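PDB 7DP1: nitroreductase family protein from Sphingopyxis sp., which probably reduces nitro groups of dinitroaniline herbicides, taking electrons from NADPH through a bound FMN cofactor. Local coordinates for residues A14-R18 / M162-V166; V21-T25 / G131-P135; R62-V66 / V185-L189. The protein carries 1 engineered substitution. One frame throughout, in Å; residues are numbered along the deposited sequence.

The first segments of contacts 1 and 2 adjoin in sequence, and both contacts touch the same FMN: R18 of contact 1 takes the phosphate, R22 of contact 2 the flavin ring. Contact 1 is a buried, aliphatic junction of helices 11-17 and 148-167. Contact 2 is partly buried, joins two loops, and works through CH-pi packing on two phenylalanine rings. Contact 3, also partly buried and about 27 Å from contact 1 between centres, across the chain's centre, pairs helices 60-74 and 182-189, valine and leucine inside, arginine and glutamate further out. Contacts 1 and 3 both reach the second subunit. Contact 3 touches contact 2 where W63 NE1 meets A134 O at 2.9 Å, a probable hydrogen bond.

Contact 1: residues A14-R18 / M162-V166; sequences ALARR and MLLLV. With FMN (flavin mononucleotide), chain C.
The last turn of helix 11-17 rests on a turn of the long helix 148-167: the CA atoms of A14 and L163 are 5.6 Å apart, those of R18 and V166 6.0 Å. L163 (mt) is the main bump. Its CD2 fills the hollow between A14 and R18, 3.6 Å from A14 C and 4.2 Å from R18 CB, while its CD1 meets L15 CD2 at 3.5 Å. Alanine suits position 14 because its small CB lets the helices come close. V166 (chi1 t) is the second bump: CG1 reaches A14 O at 3.9 Å and R17 CB at 4.2 Å, and CG2 lies 3.6 Å from R18 CA. This is where the nitroreductase fold presents an arginine to the FMN phosphate. R18, extended at phi/psi -73/127 just after the helix, has chi1 t, chi2 off-rotamer at -138° and chi3 p, and its CD passes M162 CB at 3.9 Å. R18 NH1 and NH2 each bond FMN O3P at 3.0 Å, and R18 NH2 reaches FMN O2P at 3.3 Å, a positive charge against the phosphate. R18 NH2 also bonds R43 O of the second subunit, whose P45 packs on both R18 and M162.

Contact 2: residues V21-T25 / G131-P135; sequences VRAFT and GFGAP. With FMN (flavin mononucleotide), chain C.
Three successive residues, G131, F132 and G133, adopt positive phi (60/25, 56/28 and 87/8), which is rare for a phenylalanine. F132 and G133 are the central residues of a type I' turn, 131-134, closed by A134 N to G131 O at 3.0 Å. Glycine is needed at 133, where a CB would jam against the preceding carbonyl oxygen. The run 21-25, extended except for a kink at R22 (-120/31), passes alongside in the same sense, with CA-CA distances of 5.3 Å for R22 and F132 and 5.4 Å for F24 and A134, yet no hydrogen bond joins the loops. Two CH-pi contacts do so instead: R22 CG sits 3.7 Å from the F132 ring centroid, and A134 CB 3.8 Å from the F24 ring centroid, each over a face. Both phenylalanines have chi1 m. R22 and F132 bring the two loops to the flavin pocket of this nitroreductase. R22 (mtt) spans the F132 ring with its aliphatic part and sends R22 NE to FMN O2 at 2.8 Å and R22 NH2 to FMN N1 at 3.1 Å. A positive charge there probably stabilises the reduced flavin's negative charge around N1 and O2. F132 also packs on C173.

Contact 3: residues R62-V66 / V185-L189; sequences RWQAV and VRAEL
Segments 62-66 and 185-189 are both helical and run nearly antiparallel, their axes at 150° and 9.8 Å apart at closest approach; V66 CA lies 5.8 Å from E188 CA. V66 (chi1 t) is the centre of the packing. Its CG2 touches L189 CD2 at 3.7 Å and E188 CB at 4.2 Å, and V66 CG1 lies 4.4 Å from V185 CG1, branched aliphatics filling the space between. A65 is small enough to lie under the glutamate, A65 CB being 4.2 Å from E188 OE1. R62, coiled in an mmm conformation, brings R62 NH2 to E188 O at 2.3 Å, a hydrogen bond shorter than normal and strained in angle (121°), so not to be read as unusually strong, while its NE is bonded to OE1 of Q229 of the second subunit; the NE2 of that glutamine donates to L189 O. The pair lies against the four-stranded antiparallel sheet: V66, V185 and L189 pack on F139 of strand 136-143, and L189 also meets T56 and V58 of strand 54-59.

Contact 1: residues A14-R18 / M162-V166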
ATOM      1  N   ALA A  14      13.900  -6.412   6.752  1.00 49.11           N
ATOM      2  CA  ALA A  14      13.486  -6.196   5.379  1.00 43.58           C
ATOM      3  C   ALA A  14      13.044  -4.749   5.197  1.00 39.37           C
ATOM      4  O   ALA A  14      13.518  -4.072   4.291  1.00 41.56           O
ATOM      5  CB  ALA A  14      12.356  -7.170   4.980  1.00 43.91           C
ATOM      6  N   LEU A  15      12.151  -4.279   6.069  1.00 41.82           N
ATOM      7  CA  LEU A  15      11.691  -2.885   6.037  1.00 41.46           C
ATOM      8  C   LEU A  15      12.853  -1.897   6.080  1.00 44.70           C
ATOM      9  O   LEU A  15      12.866  -0.892   5.357  1.00 45.06           O
ATOM     10  CB  LEU A  15      10.763  -2.588   7.219  1.00 51.75           C
ATOM     11  CG  LEU A  15       9.242  -2.539   7.040  1.00 53.60           C
ATOM     12  CD1 LEU A  15       8.872  -1.647   5.856  1.00 45.26           C
ATOM     13  CD2 LEU A  15       8.658  -3.927   6.877  1.00 59.06           C
ATOM     14  N   ALA A  16      13.806  -2.185   6.962  1.00 38.30           N
ATOM     15  CA  ALA A  16      14.949  -1.313   7.185  1.00 47.93           C
ATOM     16  C   ALA A  16      15.878  -1.288   5.990  1.00 48.75           C
ATOM     17  O   ALA A  16      16.358  -0.221   5.631  1.00 44.72           O
ATOM     18  CB  ALA A  16      15.711  -1.734   8.432  1.00 45.33           C
ATOM     19  N   ARG A  17      16.112  -2.443   5.356  1.00 46.83           N
ATOM     20  CA  ARG A  17      17.096  -2.510   4.273  1.00 44.98           C
ATOM     21  C   ARG A  17      16.512  -2.267   2.888  1.00 49.73           C
ATOM     22  O   ARG A  17      17.273  -2.149   1.918  1.00 52.30           O
ATOM     23  CB  ARG A  17      17.840  -3.861   4.278  1.00 50.24           C
ATOM     24  CG  ARG A  17      18.520  -4.185   5.601  1.00 46.67           C
ATOM     25  CD  ARG A  17      19.176  -5.562   5.662  1.00 56.33           C
ATOM     26  NE  ARG A  17      20.326  -5.544   6.580  1.00 77.29           N
ATOM     27  CZ  ARG A  17      20.365  -6.148   7.769  1.00 88.08           C
ATOM     28  NH1 ARG A  17      19.322  -6.841   8.205  1.00 87.44           N
ATOM     29  NH2 ARG A  17      21.454  -6.062   8.528  1.00 94.91           N
ATOM     30  N   ARG A  18      15.187  -2.200   2.778  1.00 49.93           N
ATOM     31  CA  ARG A  18      14.567  -1.860   1.494  1.00 51.84           C
ATOM     32  C   ARG A  18      14.763  -0.381   1.173  1.00 47.56           C
ATOM     33  O   ARG A  18      14.441   0.483   1.978  1.00 44.61           O
ATOM     34  CB  ARG A  18      13.069  -2.197   1.473  1.00 41.92           C
ATOM     35  CG  ARG A  18      12.415  -1.905   0.091  1.00 42.39           C
ATOM     36  CD  ARG A  18      11.034  -1.241   0.170  1.00 29.13           C
ATOM     37  NE  ARG A  18      11.071  -0.006   0.953  1.00 33.08           N
ATOM     38  CZ  ARG A  18      11.454   1.178   0.491  1.00 33.35           C
ATOM     39  NH1 ARG A  18      11.858   1.299  -0.768  1.00 32.59           N
ATOM     40  NH2 ARG A  18      11.460   2.242   1.308  1.00 37.61           N
ATOM     41  N   MET A 162       8.115  -5.692  -2.687  1.00 28.39           N
ATOM     42  CA  MET A 162       9.382  -5.018  -2.465  1.00 33.24           C
ATOM     43  C   MET A 162      10.128  -5.600  -1.254  1.00 36.36           C
ATOM     44  O   MET A 162      11.344  -5.756  -1.269  1.00 34.84           O
ATOM     45  CB  MET A 162       9.126  -3.524  -2.281  1.00 28.00           C
ATOM     46  CG  MET A 162       8.674  -2.849  -3.581  1.00 26.28           C
ATOM     47  SD  MET A 162       8.600  -1.073  -3.357  1.00 39.24           S
ATOM     48  CE  MET A 162       7.010  -0.925  -2.565  1.00 32.71           C
ATOM     49  N   LEU A 163       9.389  -5.914  -0.193  1.00 31.49           N
ATOM     50  CA  LEU A 163      10.016  -6.539   0.968  1.00 32.13           C
ATOM     51  C   LEU A 163      10.504  -7.951   0.683  1.00 34.61           C
ATOM     52  O   LEU A 163      11.584  -8.321   1.126  1.00 40.46           O
ATOM     53  CB  LEU A 163       9.043  -6.561   2.140  1.00 30.79           C
ATOM     54  CG  LEU A 163       8.754  -5.157   2.678  1.00 32.41           C
ATOM     55  CD1 LEU A 163       7.726  -5.216   3.781  1.00 31.64           C
ATOM     56  CD2 LEU A 163      10.062  -4.570   3.178  1.00 33.34           C
ATOM     57  N   LEU A 164       9.720  -8.730  -0.069  1.00 28.56           N
ATOM     58  CA  LEU A 164      10.129 -10.096  -0.419  1.00 37.24           C
ATOM     59  C   LEU A 164      11.394 -10.117  -1.276  1.00 45.85           C
ATOM     60  O   LEU A 164      12.220 -11.029  -1.167  1.00 45.28           O
ATOM     61  CB  LEU A 164       9.006 -10.813  -1.169  1.00 35.31           C
ATOM     62  CG  LEU A 164       7.839 -11.212  -0.269  1.00 37.78           C
ATOM     63  CD1 LEU A 164       6.553 -11.528  -1.076  1.00 28.63           C
ATOM     64  CD2 LEU A 164       8.236 -12.379   0.599  1.00 36.21           C
ATOM     65  N   LEU A 165      11.528  -9.117  -2.142  1.00 39.65           N
ATOM     66  CA  LEU A 165      12.708  -9.009  -2.987  1.00 41.12           C
ATOM     67  C   LEU A 165      13.948  -8.843  -2.134  1.00 41.59           C
ATOM     68  O   LEU A 165      14.924  -9.576  -2.278  1.00 43.66           O
ATOM     69  CB  LEU A 165      12.566  -7.823  -3.947  1.00 43.55           C
ATOM     70  CG  LEU A 165      11.579  -8.015  -5.103  1.00 36.44           C
ATOM     71  CD1 LEU A 165      11.414  -6.711  -5.873  1.00 28.60           C
ATOM     72  CD2 LEU A 165      12.065  -9.139  -6.033  1.00 31.56           C
ATOM     73  N   VAL A 166      13.883  -7.869  -1.231  1.00 48.68           N
ATOM     74  CA  VAL A 166      14.969  -7.562  -0.305  1.00 38.81           C
ATOM     75  C   VAL A 166      15.370  -8.793   0.482  1.00 40.75           C
ATOM     76  O   VAL A 166      16.572  -9.104   0.622  1.00 48.88           O
ATOM     77  CB  VAL A 166      14.554  -6.438   0.663  1.00 41.81           C
ATOM     78  CG1 VAL A 166      15.453  -6.406   1.884  1.00 44.35           C
ATOM     79  CG2 VAL A 166      14.562  -5.094  -0.063  1.00 47.48           C
TER
HETATM   80  N1  FMN C 301      11.593   7.169  -7.380  1.00 38.95           N
HETATM   81  C2  FMN C 301      12.099   7.646  -8.572  1.00 46.71           C
HETATM   82  O2  FMN C 301      13.274   7.981  -8.657  1.00 58.50           O
HETATM   83  N3  FMN C 301      11.296   7.757  -9.684  1.00 46.88           N
HETATM   84  C4  FMN C 301       9.972   7.392  -9.630  1.00 44.80           C
HETATM   85  O4  FMN C 301       9.270   7.485 -10.653  1.00 44.87           O
HETATM   86  C4A FMN C 301       9.459   6.923  -8.420  1.00 43.58           C
HETATM   87  N5  FMN C 301       8.135   6.556  -8.322  1.00 44.63           N
HETATM   88  C5A FMN C 301       7.618   6.068  -7.138  1.00 43.62           C
HETATM   89  C6  FMN C 301       6.277   5.696  -7.092  1.00 44.98           C
HETATM   90  C7  FMN C 301       5.735   5.211  -5.917  1.00 44.72           C
HETATM   91  C7M FMN C 301       4.299   4.792  -5.844  1.00 31.08           C
HETATM   92  C8  FMN C 301       6.530   5.093  -4.787  1.00 40.52           C
HETATM   93  C8M FMN C 301       5.891   4.539  -3.547  1.00 30.50           C
HETATM   94  C9  FMN C 301       7.875   5.467  -4.824  1.00 25.55           C
HETATM   95  C9A FMN C 301       8.428   5.962  -6.007  1.00 32.12           C
HETATM   96  N10 FMN C 301       9.757   6.346  -6.098  1.00 35.18           N
HETATM   97  C10 FMN C 301      10.268   6.822  -7.295  1.00 39.64           C
HETATM   98  C1' FMN C 301      10.681   6.227  -4.928  1.00 29.70           C
HETATM   99  C2' FMN C 301      10.520   7.307  -3.861  1.00 41.66           C
HETATM  100  O2' FMN C 301      11.179   8.476  -4.275  1.00 36.80           O
HETATM  101  C3' FMN C 301      11.162   6.793  -2.576  1.00 30.90           C
HETATM  102  O3' FMN C 301      10.325   5.765  -2.089  1.00 30.17           O
HETATM  103  C4' FMN C 301      11.294   7.846  -1.479  1.00 44.08           C
HETATM  104  O4' FMN C 301      12.184   8.896  -1.811  1.00 40.95           O
HETATM  105  C5' FMN C 301      11.844   7.159  -0.252  1.00 40.55           C
HETATM  106  O5' FMN C 301      13.104   6.633  -0.588  1.00 40.26           O
HETATM  107  P   FMN C 301      13.352   5.077  -0.267  1.00 44.50           P
HETATM  108  O1P FMN C 301      14.639   4.652  -0.915  1.00 40.32           O
HETATM  109  O2P FMN C 301      13.411   4.887   1.239  1.00 43.64           O
HETATM  110  O3P FMN C 301      12.184   4.278  -0.816  1.00 38.00           O

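Contact 2: residues V21-T25 / G131-P135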
ATOM      1  N   VAL A  21      16.265   1.609  -5.135  1.00 37.51           N
ATOM      2  CA  VAL A  21      17.572   1.429  -5.766  1.00 45.40           C
ATOM      3  C   VAL A  21      17.620   1.992  -7.186  1.00 50.31           C
ATOM      4  O   VAL A  21      16.794   1.644  -8.035  1.00 47.59           O
ATOM      5  CB  VAL A  21      17.946  -0.071  -5.778  1.00 46.63           C
ATOM      6  CG1 VAL A  21      19.114  -0.339  -6.673  1.00 48.31           C
ATOM      7  CG2 VAL A  21      18.222  -0.543  -4.351  1.00 42.55           C
ATOM      8  N   ARG A  22      18.587   2.866  -7.445  1.00 50.79           N
ATOM      9  CA  ARG A  22      18.683   3.506  -8.760  1.00 51.65           C
ATOM     10  C   ARG A  22      20.013   3.199  -9.439  1.00 54.11           C
ATOM     11  O   ARG A  22      20.545   4.013 -10.202  1.00 59.19           O
ATOM     12  CB  ARG A  22      18.465   5.020  -8.629  1.00 43.67           C
ATOM     13  CG  ARG A  22      17.092   5.338  -8.047  1.00 47.38           C
ATOM     14  CD  ARG A  22      16.859   6.809  -7.747  1.00 52.68           C
ATOM     15  NE  ARG A  22      15.513   7.012  -7.194  1.00 47.22           N
ATOM     16  CZ  ARG A  22      15.250   7.179  -5.900  1.00 51.18           C
ATOM     17  NH1 ARG A  22      16.239   7.179  -5.016  1.00 40.25           N
ATOM     18  NH2 ARG A  22      13.993   7.344  -5.488  1.00 41.93           N
ATOM     19  N   ALA A  23      20.549   2.017  -9.141  1.00 52.87           N
ATOM     20  CA  ALA A  23      21.692   1.475  -9.863  1.00 57.78           C
ATOM     21  C   ALA A  23      21.775  -0.034  -9.687  1.00 64.09           C
ATOM     22  O   ALA A  23      22.076  -0.527  -8.587  1.00 63.53           O
ATOM     23  CB  ALA A  23      22.979   2.121  -9.409  1.00 62.72           C
ATOM     24  N   PHE A  24      21.517  -0.753 -10.781  1.00 60.89           N
ATOM     25  CA  PHE A  24      21.522  -2.214 -10.802  1.00 55.29           C
ATOM     26  C   PHE A  24      22.669  -2.783 -11.627  1.00 59.42           C
ATOM     27  O   PHE A  24      23.057  -2.217 -12.652  1.00 67.29           O
ATOM     28  CB  PHE A  24      20.205  -2.757 -11.371  1.00 54.23           C
ATOM     29  CG  PHE A  24      18.980  -2.328 -10.616  1.00 48.35           C
ATOM     30  CD1 PHE A  24      18.366  -1.120 -10.891  1.00 49.03           C
ATOM     31  CD2 PHE A  24      18.420  -3.151  -9.651  1.00 50.75           C
ATOM     32  CE1 PHE A  24      17.223  -0.734 -10.199  1.00 51.15           C
ATOM     33  CE2 PHE A  24      17.287  -2.767  -8.961  1.00 52.32           C
ATOM     34  CZ  PHE A  24      16.685  -1.554  -9.238  1.00 50.31           C
ATOM     35  N   THR A  25      23.208  -3.913 -11.187  1.00 59.74           N
ATOM     36  CA  THR A  25      24.133  -4.672 -12.020  1.00 63.71           C
ATOM     37  C   THR A  25      23.266  -5.361 -13.073  1.00 66.98           C
ATOM     38  O   THR A  25      22.050  -5.361 -12.941  1.00 56.60           O
ATOM     39  CB  THR A  25      24.928  -5.696 -11.199  1.00 66.07           C
ATOM     40  OG1 THR A  25      24.079  -6.791 -10.840  1.00 61.42           O
ATOM     41  CG2 THR A  25      25.479  -5.048  -9.924  1.00 67.61           C
ATOM     42  N   GLY A 131      14.692   2.197 -16.299  1.00 51.07           N
ATOM     43  CA  GLY A 131      14.571   1.417 -15.081  1.00 45.91           C
ATOM     44  C   GLY A 131      15.874   1.441 -14.299  1.00 50.27           C
ATOM     45  O   GLY A 131      16.167   0.542 -13.509  1.00 51.85           O
ATOM     46  N   PHE A 132      16.657   2.490 -14.525  1.00 47.56           N
ATOM     47  CA  PHE A 132      17.965   2.639 -13.896  1.00 51.38           C
ATOM     48  C   PHE A 132      18.834   1.430 -14.185  1.00 50.97           C
ATOM     49  O   PHE A 132      19.672   1.068 -13.363  1.00 54.57           O
ATOM     50  CB  PHE A 132      17.834   2.841 -12.381  1.00 51.32           C
ATOM     51  CG  PHE A 132      17.020   4.041 -11.995  1.00 49.60           C
ATOM     52  CD1 PHE A 132      17.437   5.315 -12.338  1.00 50.78           C
ATOM     53  CD2 PHE A 132      15.834   3.897 -11.297  1.00 50.93           C
ATOM     54  CE1 PHE A 132      16.697   6.428 -11.978  1.00 51.76           C
ATOM     55  CE2 PHE A 132      15.081   5.005 -10.944  1.00 48.70           C
ATOM     56  CZ  PHE A 132      15.513   6.274 -11.285  1.00 44.33           C
ATOM     57  N   GLY A 133      18.593   0.779 -15.323  1.00 47.21           N
ATOM     58  CA  GLY A 133      19.409  -0.346 -15.737  1.00 50.60           C
ATOM     59  C   GLY A 133      18.968  -1.694 -15.205  1.00 55.21           C
ATOM     60  O   GLY A 133      19.673  -2.690 -15.354  1.00 61.55           O
ATOM     61  N   ALA A 134      17.811  -1.728 -14.566  1.00 50.70           N
ATOM     62  CA  ALA A 134      17.252  -2.986 -14.094  1.00 54.58           C
ATOM     63  C   ALA A 134      16.871  -3.874 -15.279  1.00 54.86           C
ATOM     64  O   ALA A 134      16.369  -3.383 -16.296  1.00 50.61           O
ATOM     65  CB  ALA A 134      16.061  -2.736 -13.214  1.00 45.25           C
ATOM     66  N   PRO A 135      17.117  -5.185 -15.152  1.00 49.91           N
ATOM     67  CA  PRO A 135      16.835  -6.166 -16.211  1.00 50.10           C
ATOM     68  C   PRO A 135      15.355  -6.518 -16.343  1.00 49.05           C
ATOM     69  O   PRO A 135      14.941  -7.016 -17.387  1.00 49.31           O
ATOM     70  CB  PRO A 135      17.642  -7.390 -15.773  1.00 49.28           C
ATOM     71  CG  PRO A 135      17.679  -7.278 -14.291  1.00 60.03           C
ATOM     72  CD  PRO A 135      17.784  -5.803 -13.995  1.00 53.54           C
TER
HETATM   73  N1  FMN C 301      11.593   7.169  -7.380  1.00 38.95           N
HETATM   74  C2  FMN C 301      12.099   7.646  -8.572  1.00 46.71           C
HETATM   75  O2  FMN C 301      13.274   7.981  -8.657  1.00 58.50           O
HETATM   76  N3  FMN C 301      11.296   7.757  -9.684  1.00 46.88           N
HETATM   77  C4  FMN C 301       9.972   7.392  -9.630  1.00 44.80           C
HETATM   78  O4  FMN C 301       9.270   7.485 -10.653  1.00 44.87           O
HETATM   79  C4A FMN C 301       9.459   6.923  -8.420  1.00 43.58           C
HETATM   80  N5  FMN C 301       8.135   6.556  -8.322  1.00 44.63           N
HETATM   81  C5A FMN C 301       7.618   6.068  -7.138  1.00 43.62           C
HETATM   82  C6  FMN C 301       6.277   5.696  -7.092  1.00 44.98           C
HETATM   83  C7  FMN C 301       5.735   5.211  -5.917  1.00 44.72           C
HETATM   84  C7M FMN C 301       4.299   4.792  -5.844  1.00 31.08           C
HETATM   85  C8  FMN C 301       6.530   5.093  -4.787  1.00 40.52           C
HETATM   86  C8M FMN C 301       5.891   4.539  -3.547  1.00 30.50           C
HETATM   87  C9  FMN C 301       7.875   5.467  -4.824  1.00 25.55           C
HETATM   88  C9A FMN C 301       8.428   5.962  -6.007  1.00 32.12           C
HETATM   89  N10 FMN C 301       9.757   6.346  -6.098  1.00 35.18           N
HETATM   90  C10 FMN C 301      10.268   6.822  -7.295  1.00 39.64           C
HETATM   91  C1' FMN C 301      10.681   6.227  -4.928  1.00 29.70           C
HETATM   92  C2' FMN C 301      10.520   7.307  -3.861  1.00 41.66           C
HETATM   93  O2' FMN C 301      11.179   8.476  -4.275  1.00 36.80           O
HETATM   94  C3' FMN C 301      11.162   6.793  -2.576  1.00 30.90           C
HETATM   95  O3' FMN C 301      10.325   5.765  -2.089  1.00 30.17           O
HETATM   96  C4' FMN C 301      11.294   7.846  -1.479  1.00 44.08           C
HETATM   97  O4' FMN C 301      12.184   8.896  -1.811  1.00 40.95           O
HETATM   98  C5' FMN C 301      11.844   7.159  -0.252  1.00 40.55           C
HETATM   99  O5' FMN C 301      13.104   6.633  -0.588  1.00 40.26           O
HETATM  100  P   FMN C 301      13.352   5.077  -0.267  1.00 44.50           P
HETATM  101  O1P FMN C 301      14.639   4.652  -0.915  1.00 40.32           O
HETATM  102  O2P FMN C 301      13.411   4.887   1.239  1.00 43.64           O
HETATM  103  O3P FMN C 301      12.184   4.278  -0.816  1.00 38.00           O

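Contact 3: residues R62-V66 / V185-L189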
ATOM      1  N   ARG A  62      11.097  -7.272 -24.998  1.00 59.59           N
ATOM      2  CA  ARG A  62       9.825  -6.617 -24.699  1.00 58.26           C
ATOM      3  C   ARG A  62      10.058  -5.376 -23.852  1.00 49.35           C
ATOM      4  O   ARG A  62       9.539  -4.293 -24.127  1.00 50.62           O
ATOM      5  CB  ARG A  62       8.895  -7.577 -23.969  1.00 55.58           C
ATOM      6  CG  ARG A  62       8.549  -8.811 -24.797  1.00 67.46           C
ATOM      7  CD  ARG A  62       7.687  -8.451 -25.991  1.00 71.96           C
ATOM      8  NE  ARG A  62       6.552  -7.638 -25.577  1.00 79.51           N
ATOM      9  CZ  ARG A  62       6.391  -6.364 -25.908  1.00 81.34           C
ATOM     10  NH1 ARG A  62       7.293  -5.754 -26.667  1.00 81.06           N
ATOM     11  NH2 ARG A  62       5.328  -5.704 -25.473  1.00 79.56           N
ATOM     12  N   TRP A  63      10.860  -5.562 -22.815  1.00 46.75           N
ATOM     13  CA  TRP A  63      11.254  -4.495 -21.921  1.00 52.50           C
ATOM     14  C   TRP A  63      12.007  -3.440 -22.749  1.00 57.97           C
ATOM     15  O   TRP A  63      11.931  -2.246 -22.465  1.00 56.90           O
ATOM     16  CB  TRP A  63      12.070  -5.092 -20.769  1.00 41.23           C
ATOM     17  CG  TRP A  63      12.814  -4.186 -19.825  1.00 45.06           C
ATOM     18  CD1 TRP A  63      14.011  -4.469 -19.225  1.00 52.04           C
ATOM     19  CD2 TRP A  63      12.430  -2.885 -19.345  1.00 44.75           C
ATOM     20  NE1 TRP A  63      14.397  -3.432 -18.415  1.00 62.33           N
ATOM     21  CE2 TRP A  63      13.451  -2.445 -18.473  1.00 55.15           C
ATOM     22  CE3 TRP A  63      11.341  -2.048 -19.576  1.00 43.94           C
ATOM     23  CZ2 TRP A  63      13.409  -1.204 -17.834  1.00 48.97           C
ATOM     24  CZ3 TRP A  63      11.306  -0.815 -18.951  1.00 40.54           C
ATOM     25  CH2 TRP A  63      12.336  -0.403 -18.093  1.00 44.44           C
ATOM     26  N   GLN A  64      12.694  -3.869 -23.805  1.00 46.23           N
ATOM     27  CA  GLN A  64      13.354  -2.893 -24.685  1.00 52.81           C
ATOM     28  C   GLN A  64      12.366  -2.131 -25.572  1.00 52.01           C
ATOM     29  O   GLN A  64      12.575  -0.953 -25.862  1.00 61.42           O
ATOM     30  CB  GLN A  64      14.386  -3.584 -25.592  1.00 66.34           C
ATOM     31  CG  GLN A  64      15.818  -3.409 -25.149  1.00 73.80           C
ATOM     32  CD  GLN A  64      16.243  -1.959 -25.151  1.00 79.66           C
ATOM     33  OE1 GLN A  64      15.878  -1.195 -26.043  1.00 80.41           O
ATOM     34  NE2 GLN A  64      17.014  -1.568 -24.143  1.00 81.01           N
ATOM     35  N   ALA A  65      11.307  -2.798 -26.018  1.00 54.40           N
ATOM     36  CA  ALA A  65      10.274  -2.140 -26.816  1.00 58.67           C
ATOM     37  C   ALA A  65       9.565  -1.038 -26.005  1.00 52.30           C
ATOM     38  O   ALA A  65       9.371   0.080 -26.496  1.00 49.48           O
ATOM     39  CB  ALA A  65       9.276  -3.155 -27.339  1.00 51.71           C
ATOM     40  N   VAL A  66       9.177  -1.347 -24.774  1.00 46.26           N
ATOM     41  CA  VAL A  66       8.533  -0.341 -23.929  1.00 45.13           C
ATOM     42  C   VAL A  66       9.441   0.870 -23.797  1.00 48.67           C
ATOM     43  O   VAL A  66       8.985   2.005 -23.912  1.00 53.60           O
ATOM     44  CB  VAL A  66       8.185  -0.884 -22.517  1.00 47.36           C
ATOM     45  CG1 VAL A  66       7.518   0.194 -21.656  1.00 36.83           C
ATOM     46  CG2 VAL A  66       7.314  -2.117 -22.628  1.00 47.74           C
ATOM     47  N   VAL A 185       2.637   3.019 -22.802  1.00 41.65           N
ATOM     48  CA  VAL A 185       3.019   1.810 -22.076  1.00 45.17           C
ATOM     49  C   VAL A 185       1.943   0.734 -22.234  1.00 46.23           C
ATOM     50  O   VAL A 185       2.247  -0.400 -22.615  1.00 41.09           O
ATOM     51  CB  VAL A 185       3.262   2.105 -20.590  1.00 44.72           C
ATOM     52  CG1 VAL A 185       3.618   0.807 -19.804  1.00 34.75           C
ATOM     53  CG2 VAL A 185       4.341   3.172 -20.432  1.00 45.52           C
ATOM     54  N   ARG A 186       0.689   1.104 -21.977  1.00 42.60           N
ATOM     55  CA  ARG A 186      -0.428   0.177 -22.119  1.00 39.58           C
ATOM     56  C   ARG A 186      -0.459  -0.377 -23.533  1.00 43.19           C
ATOM     57  O   ARG A 186      -0.739  -1.557 -23.724  1.00 44.39           O
ATOM     58  CB  ARG A 186      -1.774   0.838 -21.782  1.00 39.44           C
ATOM     59  CG  ARG A 186      -2.008   1.014 -20.282  1.00 41.17           C
ATOM     60  CD  ARG A 186      -3.464   1.342 -19.954  1.00 40.74           C
ATOM     61  NE  ARG A 186      -3.674   2.781 -19.894  1.00 36.27           N
ATOM     62  CZ  ARG A 186      -4.267   3.494 -20.833  1.00 42.45           C
ATOM     63  NH1 ARG A 186      -4.742   2.904 -21.927  1.00 49.07           N
ATOM     64  NH2 ARG A 186      -4.386   4.803 -20.674  1.00 51.40           N
ATOM     65  N   ALA A 187      -0.208   0.476 -24.523  1.00 39.73           N
ATOM     66  CA  ALA A 187      -0.169   0.003 -25.897  1.00 42.31           C
ATOM     67  C   ALA A 187       0.922  -1.056 -26.105  1.00 52.81           C
ATOM     68  O   ALA A 187       0.651  -2.134 -26.639  1.00 58.21           O
ATOM     69  CB  ALA A 187       0.037   1.171 -26.862  1.00 54.15           C
ATOM     70  N   GLU A 188       2.141  -0.773 -25.651  1.00 47.57           N
ATOM     71  CA  GLU A 188       3.266  -1.677 -25.908  1.00 46.09           C
ATOM     72  C   GLU A 188       3.141  -3.004 -25.171  1.00 52.00           C
ATOM     73  O   GLU A 188       3.714  -4.017 -25.584  1.00 54.40           O
ATOM     74  CB  GLU A 188       4.583  -0.999 -25.551  1.00 47.58           C
ATOM     75  CG  GLU A 188       4.947   0.097 -26.527  1.00 57.87           C
ATOM     76  CD  GLU A 188       5.031  -0.412 -27.964  1.00 67.94           C
ATOM     77  OE1 GLU A 188       5.490  -1.558 -28.160  1.00 65.68           O
ATOM     78  OE2 GLU A 188       4.638   0.333 -28.893  1.00 72.20           O
ATOM     79  N   LEU A 189       2.379  -2.985 -24.089  1.00 48.29           N
ATOM     80  CA  LEU A 189       2.127  -4.166 -23.286  1.00 49.71           C
ATOM     81  C   LEU A 189       0.871  -4.866 -23.818  1.00 50.68           C
ATOM     82  O   LEU A 189       0.540  -5.986 -23.416  1.00 51.11           O
ATOM     83  CB  LEU A 189       1.927  -3.782 -21.820  1.00 42.22           C
ATOM     84  CG  LEU A 189       3.093  -3.147 -21.043  1.00 41.71           C
ATOM     85  CD1 LEU A 189       2.711  -2.924 -19.598  1.00 34.45           C
ATOM     86  CD2 LEU A 189       4.390  -3.924 -21.138  1.00 44.41           C
TER